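Local structure of bradyzoite pseudokinase 1 (Toxoplasma gondii, 6M7Z) at residues Q147-K158 / L295-E305; R105-L113 / S176-G186. The protein is a pseudokinase with a divergent kinase fold lacking the glycine-rich loop, probably related to a kinase that regulates membrane ultrastructure of the parasitophorous vacuole. All coordinates share one frame; numbering follows the deposited sequence.

Contact 1: Q147-K158 / L295-E305; sequences QVLAANMVAALK and LFEGLNFEDIE
Q147 meets L295 through the one hydrogen bond across the contact. With CG anti to the backbone N (chi1 -179°) and the chain extended beyond it, the Q147 amide reaches L295 O, which NE2 approaches in the carbonyl plane at 2.7 Å. The same side chain lies between two leucines, its CG 4.0 Å from L295 CD1 and similarly close to L299 CD1. Q147 O, of the backbone, lies at the edge of the F296 ring. V148 makes a looser contact, placing CG2 against L299 CD2. A150 CB sits at the F296 edge, near the ring plane, 3.9 Å from CE1. A151 is the meeting point of four side chains: its CB lies 3.6 Å from I304 CD1 and 3.7 Å from F296 CE1, with L299 CD1 and F301 CE1 also close. A151 O lies at the F301 edge, while I304 CD1 rests over one face of that ring. N152 offers its CA to I304 CG2, and V154 CG2 approaches F296 CZ obliquely. I304 CG2 then fits between N152 and A155, 3.8 Å from A155 CB, where the axes of 147-158 and 301-305 cross at -68°. At the far end K158 and E305 cross obliquely in a long salt bridge, NZ to OE1 3.5 Å. M291 of helix 287-291 touches both of these side chains as well as F301, and L272 of helix 263-276 packs on F296. In the kinase C-lobe, helix 146-161 corresponds to helix αE, and the segment after helix 287-291 wraps across it. The chemistry is mainly apolar: small alanines let aromatic rims and branched side chains come close to the helix backbone, while polar pairs hold the two ends, a short directional bond at one and a loose charge pairing at the other.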
loop_
_atom_site.group_PDB
_atom_site.type_symbol
_atom_site.label_atom_id
_atom_site.label_comp_id
_atom_site.label_asym_id
_atom_site.label_seq_id
_atom_site.Cartn_x
_atom_site.Cartn_y
_atom_site.Cartn_z
ATOM N N GLN A 147 -16.895 -10.080 0.347
ATOM C CA GLN A 147 -17.321 -9.461 1.586
ATOM C C GLN A 147 -16.091 -9.138 2.450
ATOM O O GLN A 147 -15.964 -8.038 2.983
ATOM C CB GLN A 147 -18.282 -10.406 2.309
ATOM C CG GLN A 147 -18.811 -9.858 3.621
ATOM C CD GLN A 147 -19.408 -10.925 4.503
ATOM O OE1 GLN A 147 -19.032 -12.097 4.443
ATOM N NE2 GLN A 147 -20.372 -10.518 5.310
ATOM N N VAL A 148 -15.191 -10.115 2.569
ATOM C CA VAL A 148 -14.042 -10.016 3.462
ATOM C C VAL A 148 -13.001 -9.067 2.857
ATOM O O VAL A 148 -12.363 -8.313 3.591
ATOM C CB VAL A 148 -13.446 -11.405 3.764
ATOM C CG1 VAL A 148 -12.166 -11.307 4.591
ATOM C CG2 VAL A 148 -14.464 -12.295 4.472
ATOM N N LEU A 149 -12.841 -9.103 1.527
ATOM C CA LEU A 149 -11.872 -8.237 0.846
ATOM C C LEU A 149 -12.274 -6.776 1.044
ATOM O O LEU A 149 -11.450 -5.934 1.412
ATOM C CB LEU A 149 -11.804 -8.582 -0.644
ATOM C CG LEU A 149 -10.859 -7.710 -1.475
ATOM C CD1 LEU A 149 -9.455 -7.704 -0.904
ATOM C CD2 LEU A 149 -10.807 -8.212 -2.898
ATOM N N ALA A 150 -13.558 -6.496 0.823
ATOM C CA ALA A 150 -14.098 -5.150 0.964
ATOM C C ALA A 150 -13.905 -4.656 2.400
ATOM O O ALA A 150 -13.550 -3.512 2.616
ATOM C CB ALA A 150 -15.548 -5.136 0.563
ATOM N N ALA A 151 -14.123 -5.546 3.371
ATOM C CA ALA A 151 -14.005 -5.195 4.786
ATOM C C ALA A 151 -12.524 -4.929 5.127
ATOM O O ALA A 151 -12.218 -3.990 5.852
ATOM C CB ALA A 151 -14.594 -6.290 5.644
ATOM N N ASN A 152 -11.634 -5.777 4.590
ATOM C CA ASN A 152 -10.166 -5.655 4.715
ATOM C C ASN A 152 -9.733 -4.267 4.191
ATOM O O ASN A 152 -8.936 -3.562 4.823
ATOM C CB ASN A 152 -9.497 -6.850 4.019
ATOM C CG ASN A 152 -8.025 -7.057 4.349
ATOM O OD1 ASN A 152 -7.267 -6.099 4.501
ATOM N ND2 ASN A 152 -7.596 -8.312 4.427
ATOM N N MET A 153 -10.326 -3.846 3.063
ATOM C CA MET A 153 -9.957 -2.605 2.412
ATOM C C MET A 153 -10.413 -1.393 3.238
ATOM O O MET A 153 -9.611 -0.457 3.449
ATOM C CB MET A 153 -10.531 -2.528 0.994
ATOM C CG MET A 153 -9.740 -3.346 -0.027
ATOM S SD MET A 153 -10.676 -3.828 -1.501
ATOM C CE MET A 153 -10.842 -2.238 -2.306
ATOM N N VAL A 154 -11.666 -1.412 3.711
ATOM C CA VAL A 154 -12.212 -0.342 4.573
ATOM C C VAL A 154 -11.374 -0.239 5.856
ATOM O O VAL A 154 -11.041 0.849 6.297
ATOM C CB VAL A 154 -13.698 -0.572 4.924
ATOM C CG1 VAL A 154 -14.224 0.476 5.886
ATOM C CG2 VAL A 154 -14.594 -0.608 3.713
ATOM N N ALA A 155 -11.069 -1.387 6.461
ATOM C CA ALA A 155 -10.341 -1.431 7.724
ATOM C C ALA A 155 -8.956 -0.808 7.541
ATOM O O ALA A 155 -8.474 -0.100 8.414
ATOM C CB ALA A 155 -10.228 -2.853 8.227
ATOM N N ALA A 156 -8.323 -1.114 6.403
ATOM C CA ALA A 156 -6.968 -0.658 6.121
ATOM C C ALA A 156 -6.960 0.876 6.042
ATOM O O ALA A 156 -6.099 1.536 6.651
ATOM C CB ALA A 156 -6.465 -1.295 4.861
ATOM N N LEU A 157 -7.948 1.428 5.332
ATOM C CA LEU A 157 -8.088 2.869 5.180
ATOM C C LEU A 157 -8.316 3.528 6.550
ATOM O O LEU A 157 -7.701 4.551 6.868
ATOM C CB LEU A 157 -9.263 3.173 4.244
ATOM C CG LEU A 157 -9.475 4.653 3.924
ATOM C CD1 LEU A 157 -8.189 5.292 3.449
ATOM C CD2 LEU A 157 -10.556 4.826 2.881
ATOM N N LYS A 158 -9.199 2.928 7.356
ATOM C CA LYS A 158 -9.507 3.421 8.694
ATOM C C LYS A 158 -8.230 3.497 9.539
ATOM O O LYS A 158 -8.029 4.487 10.255
ATOM C CB LYS A 158 -10.543 2.536 9.393
ATOM C CG LYS A 158 -11.169 3.196 10.616
ATOM C CD LYS A 158 -11.904 2.266 11.546
ATOM C CE LYS A 158 -12.092 2.868 12.924
ATOM N NZ LYS A 158 -12.115 1.815 13.967
ATOM N N LEU A 295 -23.608 -5.474 4.259
ATOM C CA LEU A 295 -22.630 -6.370 3.635
ATOM C C LEU A 295 -21.723 -7.010 4.696
ATOM O O LEU A 295 -21.296 -8.141 4.510
ATOM C CB LEU A 295 -21.799 -5.576 2.619
ATOM C CG LEU A 295 -20.583 -6.296 2.033
ATOM C CD1 LEU A 295 -21.026 -7.558 1.290
ATOM C CD2 LEU A 295 -19.807 -5.364 1.115
ATOM N N PHE A 296 -21.447 -6.295 5.796
ATOM C CA PHE A 296 -20.412 -6.709 6.762
ATOM C C PHE A 296 -20.995 -7.324 8.045
ATOM O O PHE A 296 -20.234 -7.606 8.972
ATOM C CB PHE A 296 -19.523 -5.517 7.125
ATOM C CG PHE A 296 -18.892 -4.831 5.946
ATOM C CD1 PHE A 296 -18.209 -5.561 4.983
ATOM C CD2 PHE A 296 -18.977 -3.454 5.795
ATOM C CE1 PHE A 296 -17.612 -4.928 3.904
ATOM C CE2 PHE A 296 -18.390 -2.824 4.709
ATOM C CZ PHE A 296 -17.699 -3.563 3.775
ATOM N N GLU A 297 -22.309 -7.555 8.102
ATOM C CA GLU A 297 -22.907 -8.174 9.300
ATOM C C GLU A 297 -22.408 -9.619 9.440
ATOM O O GLU A 297 -22.359 -10.368 8.476
ATOM C CB GLU A 297 -24.433 -8.091 9.274
ATOM C CG GLU A 297 -24.941 -6.748 9.759
ATOM C CD GLU A 297 -26.391 -6.459 9.443
ATOM O OE1 GLU A 297 -27.160 -7.424 9.218
ATOM O OE2 GLU A 297 -26.738 -5.266 9.417
ATOM N N GLY A 298 -22.028 -9.968 10.671
ATOM C CA GLY A 298 -21.468 -11.270 11.012
ATOM C C GLY A 298 -19.947 -11.278 11.024
ATOM O O GLY A 298 -19.351 -12.278 11.427
ATOM N N LEU A 299 -19.316 -10.175 10.596
ATOM C CA LEU A 299 -17.854 -10.069 10.559
ATOM C C LEU A 299 -17.342 -9.417 11.848
ATOM O O LEU A 299 -17.899 -8.425 12.315
ATOM C CB LEU A 299 -17.419 -9.233 9.351
ATOM C CG LEU A 299 -17.406 -9.948 8.005
ATOM C CD1 LEU A 299 -16.987 -8.980 6.912
ATOM C CD2 LEU A 299 -16.484 -11.157 8.041
ATOM N N ASN A 300 -16.258 -9.984 12.384
ATOM C CA ASN A 300 -15.511 -9.410 13.487
ATOM C C ASN A 300 -14.440 -8.478 12.908
ATOM O O ASN A 300 -13.361 -8.939 12.488
ATOM C CB ASN A 300 -14.892 -10.495 14.373
ATOM C CG ASN A 300 -14.209 -9.934 15.603
ATOM O OD1 ASN A 300 -14.305 -8.738 15.894
ATOM N ND2 ASN A 300 -13.520 -10.793 16.335
ATOM N N PHE A 301 -14.739 -7.172 12.914
ATOM C CA PHE A 301 -13.829 -6.149 12.397
ATOM C C PHE A 301 -12.524 -6.102 13.205
ATOM O O PHE A 301 -11.500 -5.715 12.665
ATOM C CB PHE A 301 -14.513 -4.775 12.362
ATOM C CG PHE A 301 -15.065 -4.425 11.003
ATOM C CD1 PHE A 301 -14.217 -4.028 9.980
ATOM C CD2 PHE A 301 -16.420 -4.528 10.730
ATOM C CE1 PHE A 301 -14.711 -3.752 8.713
ATOM C CE2 PHE A 301 -16.913 -4.244 9.464
ATOM C CZ PHE A 301 -16.060 -3.853 8.459
ATOM N N GLU A 302 -12.561 -6.496 14.484
ATOM C CA GLU A 302 -11.365 -6.468 15.322
ATOM C C GLU A 302 -10.316 -7.437 14.750
ATOM O O GLU A 302 -9.124 -7.126 14.791
ATOM C CB GLU A 302 -11.688 -6.771 16.787
ATOM C CG GLU A 302 -10.620 -6.229 17.734
ATOM C CD GLU A 302 -10.940 -6.265 19.218
ATOM O OE1 GLU A 302 -11.271 -7.360 19.734
ATOM O OE2 GLU A 302 -10.828 -5.197 19.873
ATOM N N ASP A 303 -10.767 -8.581 14.209
ATOM C CA ASP A 303 -9.873 -9.609 13.626
ATOM C C ASP A 303 -9.301 -9.134 12.280
ATOM O O ASP A 303 -8.126 -9.410 11.964
ATOM C CB ASP A 303 -10.586 -10.947 13.416
ATOM C CG ASP A 303 -10.924 -11.672 14.702
ATOM O OD1 ASP A 303 -10.103 -11.619 15.638
ATOM O OD2 ASP A 303 -12.001 -12.292 14.755
ATOM N N ILE A 304 -10.138 -8.451 11.488
ATOM C CA ILE A 304 -9.718 -7.869 10.220
ATOM C C ILE A 304 -8.569 -6.889 10.506
ATOM O O ILE A 304 -7.516 -6.965 9.865
ATOM C CB ILE A 304 -10.887 -7.168 9.491
ATOM C CG1 ILE A 304 -12.127 -8.062 9.359
ATOM C CG2 ILE A 304 -10.406 -6.648 8.144
ATOM C CD1 ILE A 304 -13.385 -7.385 8.823
ATOM N N GLU A 305 -8.782 -6.013 11.501
ATOM C CA GLU A 305 -7.862 -4.935 11.866
ATOM C C GLU A 305 -6.553 -5.492 12.435
ATOM O O GLU A 305 -5.525 -4.835 12.341
ATOM C CB GLU A 305 -8.520 -3.971 12.853
ATOM C CG GLU A 305 -9.597 -3.107 12.220
ATOM C CD GLU A 305 -10.408 -2.238 13.167
ATOM O OE1 GLU A 305 -11.114 -1.335 12.680
ATOM O OE2 GLU A 305 -10.341 -2.474 14.386
#

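Contact 2: R105-L113 / S176-G186; sequences RSPLLLPSL and SVLPDGTVVLG
L110 and V184 cross at about a right angle, L110 CD1 lying 4.0 Å from V184 CG2. L110 holds CG anti to the backbone N (chi1 180°), which carries CD1 over the strand pair toward S176 OG and, at 4.2 Å, L178 CD2. Its CB meets the bare CA of G186. P111 and L178 instead reach toward each other, P111 CD against L178 CD1. L109 and L185 lie side by side and point the same way, CD2 of L109 being 4.1 Å from CB of L185. The other branch of V184, CG1, turns toward P107 O, which T182 CG2 also touches. Two nearly straight backbone bonds fix this register: L185 N to L108 O at 2.8 Å and L110 N to L185 O at 2.9 Å. L109 and L185 thus form a single parallel bridge. Within 176-186, D180 OD1 closes an Asx turn by accepting from T182 N and T182 OG1, both from the same face of the carboxylate.

Topologically, this joins the loop between helix αC (88-101) and strand β4 (114-117) to β7 and β8 (175-177 and 183-185) in the C-lobe. L108 packs on N152 and A155 of helix 146-161 and L109 on S159, while the L110 and P111 carbonyls bond to Y98 of helix 88-101 and H126 of strand 121-127.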
loop_
_atom_site.group_PDB
_atom_site.type_symbol
_atom_site.label_atom_id
_atom_site.label_comp_id
_atom_site.label_asym_id
_atom_site.label_seq_id
_atom_site.Cartn_x
_atom_site.Cartn_y
_atom_site.Cartn_z
ATOM N N ARG A 105 4.801 -1.712 12.733
ATOM C CA ARG A 105 3.920 -2.592 11.966
ATOM C C ARG A 105 2.458 -2.317 12.345
ATOM O O ARG A 105 1.966 -2.764 13.376
ATOM C CB ARG A 105 4.305 -4.070 12.158
ATOM C CG ARG A 105 5.729 -4.496 11.813
ATOM C CD ARG A 105 5.999 -4.732 10.325
ATOM N NE ARG A 105 7.298 -5.343 10.079
ATOM C CZ ARG A 105 8.323 -4.775 9.434
ATOM N NH1 ARG A 105 8.257 -3.528 8.998
ATOM N NH2 ARG A 105 9.419 -5.474 9.208
ATOM N N SER A 106 1.803 -1.482 11.530
ATOM C CA SER A 106 0.357 -1.464 11.403
ATOM C C SER A 106 -0.006 -2.672 10.557
ATOM O O SER A 106 0.504 -2.810 9.451
ATOM C CB SER A 106 -0.135 -0.193 10.769
ATOM O OG SER A 106 0.317 0.954 11.467
ATOM N N PRO A 107 -0.897 -3.579 11.026
ATOM C CA PRO A 107 -1.110 -4.855 10.340
ATOM C C PRO A 107 -1.638 -4.768 8.896
ATOM O O PRO A 107 -1.379 -5.669 8.107
ATOM C CB PRO A 107 -2.155 -5.563 11.215
ATOM C CG PRO A 107 -2.080 -4.860 12.562
ATOM C CD PRO A 107 -1.733 -3.430 12.233
ATOM N N LEU A 108 -2.385 -3.707 8.565
ATOM C CA LEU A 108 -3.045 -3.594 7.259
ATOM C C LEU A 108 -2.368 -2.546 6.357
ATOM O O LEU A 108 -2.961 -2.156 5.359
ATOM C CB LEU A 108 -4.520 -3.241 7.499
ATOM C CG LEU A 108 -5.356 -4.343 8.159
ATOM C CD1 LEU A 108 -6.833 -3.965 8.154
ATOM C CD2 LEU A 108 -5.167 -5.694 7.458
ATOM N N LEU A 109 -1.159 -2.082 6.704
ATOM C CA LEU A 109 -0.396 -1.162 5.860
ATOM C C LEU A 109 0.870 -1.878 5.354
ATOM O O LEU A 109 1.475 -2.659 6.099
ATOM C CB LEU A 109 -0.031 0.096 6.654
ATOM C CG LEU A 109 -1.210 0.875 7.254
ATOM C CD1 LEU A 109 -0.751 2.175 7.904
ATOM C CD2 LEU A 109 -2.290 1.185 6.229
ATOM N N LEU A 110 1.250 -1.607 4.091
ATOM C CA LEU A 110 2.427 -2.207 3.475
ATOM C C LEU A 110 3.645 -1.905 4.353
ATOM O O LEU A 110 3.982 -0.746 4.563
ATOM C CB LEU A 110 2.594 -1.646 2.066
ATOM C CG LEU A 110 3.793 -2.160 1.252
ATOM C CD1 LEU A 110 3.622 -3.642 0.939
ATOM C CD2 LEU A 110 3.945 -1.364 -0.051
ATOM N N PRO A 111 4.315 -2.917 4.931
ATOM C CA PRO A 111 5.488 -2.680 5.763
ATOM C C PRO A 111 6.762 -2.351 4.970
ATOM O O PRO A 111 6.936 -2.833 3.855
ATOM C CB PRO A 111 5.680 -4.002 6.529
ATOM C CG PRO A 111 4.983 -5.066 5.684
ATOM C CD PRO A 111 3.965 -4.336 4.839
ATOM N N SER A 112 7.616 -1.516 5.571
ATOM C CA SER A 112 8.972 -1.240 5.094
ATOM C C SER A 112 9.962 -2.189 5.783
ATOM O O SER A 112 9.846 -2.403 6.969
ATOM C CB SER A 112 9.347 0.194 5.367
ATOM O OG SER A 112 10.732 0.393 5.106
ATOM N N LEU A 113 10.932 -2.718 5.032
ATOM C CA LEU A 113 12.031 -3.533 5.576
ATOM C C LEU A 113 13.303 -2.695 5.762
ATOM O O LEU A 113 14.320 -3.222 6.187
ATOM C CB LEU A 113 12.326 -4.690 4.619
ATOM C CG LEU A 113 11.163 -5.637 4.355
ATOM C CD1 LEU A 113 11.593 -6.737 3.376
ATOM C CD2 LEU A 113 10.622 -6.241 5.660
ATOM N N SER A 176 -2.264 -4.659 -1.984
ATOM C CA SER A 176 -1.464 -5.788 -2.442
ATOM C C SER A 176 -1.574 -6.956 -1.450
ATOM O O SER A 176 -1.985 -6.796 -0.308
ATOM C CB SER A 176 -0.046 -5.379 -2.695
ATOM O OG SER A 176 0.636 -5.074 -1.491
ATOM N N VAL A 177 -1.235 -8.145 -1.936
ATOM C CA VAL A 177 -1.367 -9.360 -1.180
ATOM C C VAL A 177 0.039 -9.813 -0.798
ATOM O O VAL A 177 0.852 -10.074 -1.675
ATOM C CB VAL A 177 -2.095 -10.448 -1.993
ATOM C CG1 VAL A 177 -2.249 -11.727 -1.175
ATOM C CG2 VAL A 177 -3.446 -9.966 -2.511
ATOM N N LEU A 178 0.322 -9.880 0.510
ATOM C CA LEU A 178 1.639 -10.305 0.978
ATOM C C LEU A 178 1.741 -11.821 0.824
ATOM O O LEU A 178 0.734 -12.517 0.644
ATOM C CB LEU A 178 1.838 -9.863 2.430
ATOM C CG LEU A 178 1.853 -8.345 2.663
ATOM C CD1 LEU A 178 2.124 -8.022 4.126
ATOM C CD2 LEU A 178 2.878 -7.668 1.767
ATOM N N PRO A 179 2.971 -12.395 0.839
ATOM C CA PRO A 179 3.133 -13.847 0.753
ATOM C C PRO A 179 2.291 -14.633 1.774
ATOM O O PRO A 179 1.755 -15.675 1.415
ATOM C CB PRO A 179 4.630 -14.049 0.946
ATOM C CG PRO A 179 5.222 -12.773 0.398
ATOM C CD PRO A 179 4.259 -11.689 0.841
ATOM N N ASP A 180 2.104 -14.118 2.995
ATOM C CA ASP A 180 1.311 -14.866 3.978
ATOM C C ASP A 180 -0.204 -14.722 3.717
ATOM O O ASP A 180 -1.010 -15.313 4.445
ATOM C CB ASP A 180 1.713 -14.507 5.414
ATOM C CG ASP A 180 1.340 -13.104 5.854
ATOM O OD1 ASP A 180 0.708 -12.369 5.033
ATOM O OD2 ASP A 180 1.699 -12.759 7.010
ATOM N N GLY A 181 -0.599 -13.931 2.707
ATOM C CA GLY A 181 -2.015 -13.779 2.297
ATOM C C GLY A 181 -2.712 -12.568 2.911
ATOM O O GLY A 181 -3.895 -12.323 2.600
ATOM N N THR A 182 -2.022 -11.815 3.784
ATOM C CA THR A 182 -2.534 -10.548 4.310
ATOM C C THR A 182 -2.691 -9.559 3.150
ATOM O O THR A 182 -1.805 -9.473 2.300
ATOM C CB THR A 182 -1.587 -9.933 5.351
ATOM O OG1 THR A 182 -1.188 -10.931 6.283
ATOM C CG2 THR A 182 -2.206 -8.784 6.117
ATOM N N VAL A 183 -3.816 -8.836 3.118
ATOM C CA VAL A 183 -4.040 -7.775 2.147
ATOM C C VAL A 183 -3.794 -6.441 2.848
ATOM O O VAL A 183 -4.424 -6.155 3.846
ATOM C CB VAL A 183 -5.454 -7.850 1.548
ATOM C CG1 VAL A 183 -5.757 -6.668 0.651
ATOM C CG2 VAL A 183 -5.669 -9.154 0.811
ATOM N N VAL A 184 -2.892 -5.632 2.274
ATOM C CA VAL A 184 -2.395 -4.402 2.898
ATOM C C VAL A 184 -2.555 -3.220 1.936
ATOM O O VAL A 184 -2.561 -3.394 0.729
ATOM C CB VAL A 184 -0.929 -4.537 3.356
ATOM C CG1 VAL A 184 -0.787 -5.676 4.370
ATOM C CG2 VAL A 184 0.028 -4.714 2.183
ATOM N N LEU A 185 -2.671 -2.024 2.529
ATOM C CA LEU A 185 -2.759 -0.776 1.806
ATOM C C LEU A 185 -1.363 -0.176 1.679
ATOM O O LEU A 185 -0.689 0.065 2.677
ATOM C CB LEU A 185 -3.679 0.177 2.560
ATOM C CG LEU A 185 -3.858 1.562 1.948
ATOM C CD1 LEU A 185 -4.319 1.469 0.492
ATOM C CD2 LEU A 185 -4.849 2.364 2.777
ATOM N N GLY A 186 -0.966 0.083 0.428
ATOM C CA GLY A 186 0.313 0.718 0.076
ATOM C C GLY A 186 0.076 2.015 -0.699
ATOM O O GLY A 186 -0.981 2.683 -0.545
#

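The two contacts lie about 15 Å apart between centres, and their segments alternate along the chain: 105-113, 147-158, 176-186, then 295-305. Helix 146-161 carries the first segment of contact 1 and packs against contact 2. Contact 1 covers one side of it, and L108 CD1 of contact 2 lies 3.6 Å from A155 CB of that helix and 3.5 Å from I304 O of helix 301-306. The N152 side chain also touches V183, and E305 O meets the P107 ring. Contact 2 is the more central, about 7 Å from the chain centre against 16 Å. Together they tie the N-lobe loop, through the β7-β8 pair and helix αE, to the C-terminal part of the kinase-like domain.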